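PDB 6F74: alcohol oxidase from Myceliophthora thermophila, which binds FAD and, as a VAO-type flavoprotein, probably oxidises its substrates with transfer of electrons to molecular oxygen. Local coordinates for residues Val308-Thr312 / Ile378-Gln382. Sequence-based numbering, arbitrary orientation.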
loop_
_atom_site.group_PDB
_atom_site.type_symbol
_atom_site.label_atom_id
_atom_site.label_comp_id
_atom_site.label_asym_id
_atom_site.label_seq_id
_atom_site.Cartn_x
_atom_site.Cartn_y
_atom_site.Cartn_z
ATOM N N VAL A 308 -9.034 -1.817 24.181
ATOM C CA VAL A 308 -8.147 -2.285 25.251
ATOM C C VAL A 308 -8.113 -1.242 26.350
ATOM O O VAL A 308 -8.484 -0.083 26.120
ATOM C CB VAL A 308 -6.721 -2.603 24.759
ATOM C CG1 VAL A 308 -6.752 -3.811 23.832
ATOM C CG2 VAL A 308 -6.066 -1.399 24.084
ATOM N N LYS A 309 -7.660 -1.647 27.534
ATOM C CA LYS A 309 -7.497 -0.703 28.640
ATOM C C LYS A 309 -6.131 -0.036 28.687
ATOM O O LYS A 309 -5.952 0.992 29.346
ATOM C CB LYS A 309 -7.879 -1.329 29.982
ATOM C CG LYS A 309 -9.348 -1.017 30.324
ATOM C CD LYS A 309 -9.863 -1.820 31.496
ATOM C CE LYS A 309 -10.252 -3.215 30.999
ATOM N NZ LYS A 309 -10.884 -4.086 32.065
ATOM N N ALA A 310 -5.168 -0.584 27.967
ATOM C CA ALA A 310 -3.838 0.019 27.960
ATOM C C ALA A 310 -3.136 -0.296 26.688
ATOM O O ALA A 310 -3.404 -1.312 26.060
ATOM C CB ALA A 310 -3.041 -0.463 29.170
ATOM N N VAL A 311 -2.307 0.648 26.256
ATOM C CA VAL A 311 -1.295 0.433 25.214
ATOM C C VAL A 311 -0.086 1.202 25.686
ATOM O O VAL A 311 -0.213 2.339 26.166
ATOM C CB VAL A 311 -1.695 0.999 23.842
ATOM C CG1 VAL A 311 -0.607 0.719 22.795
ATOM C CG2 VAL A 311 -3.007 0.399 23.362
ATOM N N THR A 312 1.079 0.595 25.565
ATOM C CA THR A 312 2.320 1.317 25.836
ATOM C C THR A 312 3.170 1.330 24.584
ATOM O O THR A 312 3.372 0.300 23.967
ATOM C CB THR A 312 3.098 0.691 27.004
ATOM O OG1 THR A 312 2.249 0.641 28.149
ATOM C CG2 THR A 312 4.310 1.540 27.370
ATOM N N ILE A 378 0.121 -3.449 22.558
ATOM C CA ILE A 378 -1.316 -3.250 22.762
ATOM C C ILE A 378 -1.825 -4.164 23.854
ATOM O O ILE A 378 -1.581 -5.364 23.798
ATOM C CB ILE A 378 -2.113 -3.505 21.451
ATOM C CG1 ILE A 378 -1.850 -2.312 20.513
ATOM C CG2 ILE A 378 -3.612 -3.586 21.707
ATOM C CD1 ILE A 378 -2.172 -2.576 19.042
ATOM N N GLY A 379 -2.518 -3.607 24.837
ATOM C CA GLY A 379 -3.072 -4.394 25.930
ATOM C C GLY A 379 -2.195 -4.535 27.164
ATOM O O GLY A 379 -2.599 -5.195 28.109
ATOM N N LYS A 380 -1.013 -3.898 27.179
ATOM C CA LYS A 380 -0.052 -4.039 28.281
ATOM C C LYS A 380 0.379 -2.689 28.835
ATOM O O LYS A 380 0.630 -1.760 28.070
ATOM C CB LYS A 380 1.171 -4.802 27.813
ATOM C CG LYS A 380 0.906 -6.257 27.411
ATOM C CD LYS A 380 2.204 -6.918 26.921
ATOM C CE LYS A 380 2.262 -8.420 27.093
ATOM N NZ LYS A 380 1.432 -9.145 26.099
ATOM N N ARG A 381 0.469 -2.595 30.158
ATOM C CA ARG A 381 0.928 -1.376 30.837
ATOM C C ARG A 381 2.460 -1.356 30.753
ATOM O O ARG A 381 3.060 -2.311 30.280
ATOM C CB ARG A 381 0.435 -1.348 32.295
ATOM C CG ARG A 381 -1.078 -1.255 32.389
ATOM C CD ARG A 381 -1.620 -0.962 33.783
ATOM N NE ARG A 381 -2.714 0.024 33.745
ATOM C CZ ARG A 381 -3.959 -0.204 33.278
ATOM N NH1 ARG A 381 -4.339 -1.407 32.815
ATOM N NH2 ARG A 381 -4.848 0.793 33.263
ATOM N N GLN A 382 3.071 -0.277 31.209
ATOM C CA GLN A 382 4.497 -0.038 30.964
ATOM C C GLN A 382 5.420 -1.129 31.499
ATOM O O GLN A 382 6.379 -1.502 30.818
ATOM C CB GLN A 382 4.926 1.325 31.496
ATOM C CG GLN A 382 6.396 1.644 31.288
ATOM C CD GLN A 382 6.758 3.079 31.598
ATOM O OE1 GLN A 382 5.893 3.949 31.729
ATOM N NE2 GLN A 382 8.062 3.351 31.678
#
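T312 and K380 are joined where the hydroxyl OG1 of T312 donates to the backbone O of K380, 2.9 Å away, with the donor tilted 17° from the carbonyl plane. From CB outward, T312 stays against 378-382: CB itself lies 3.6 Å from that same K380 O. Beyond it, a chi1 of -56° sets OG1 beside the backbone N, where it reaches K380 O, and turns the methyl CG2 to Q382, 3.9 Å from Q382 CA, the two side chains crossing at about a right angle. A valine here would probably leave K380 O without its hydroxyl donor and the turn before the helix less firmly held.

The backbone N of G379 donates to A310 O at 2.7 Å, a bent bond with an N-H...O angle of 136°. G379 itself has a positive phi, at which a side chain would collide with the carbonyl O of I378, which suits glycine at this bend. On the face of the sheet that carries V311 and I378, the two side chains lie side by side and point the same way, CG1 of V311 4.0 Å from CG1 of I378; the other branch of I378, CG2, meets CG1 of V308. R381 turns away at CB, yet its bent chain brings the guanidinium back, one face over the methyl CB of A310 with NH1 4.0 Å from that carbon.

Outside the pair, E411 on strand 403-412 accepts a hydrogen bond from Q382 N, and F418 and Y415 of helix 415-422 touch V311 and I378. V311 and I378 form an antiparallel, non-hydrogen-bonded pair at one end of the adjacent strands 311-320 and 370-378, inside the seven-stranded antiparallel sheet, where strand 370-378 gives way, through a short turn with R381 as N-cap residue, to helix 382-396: a strand-turn-helix connection clasped by the beginning of neighbouring strand 311-320.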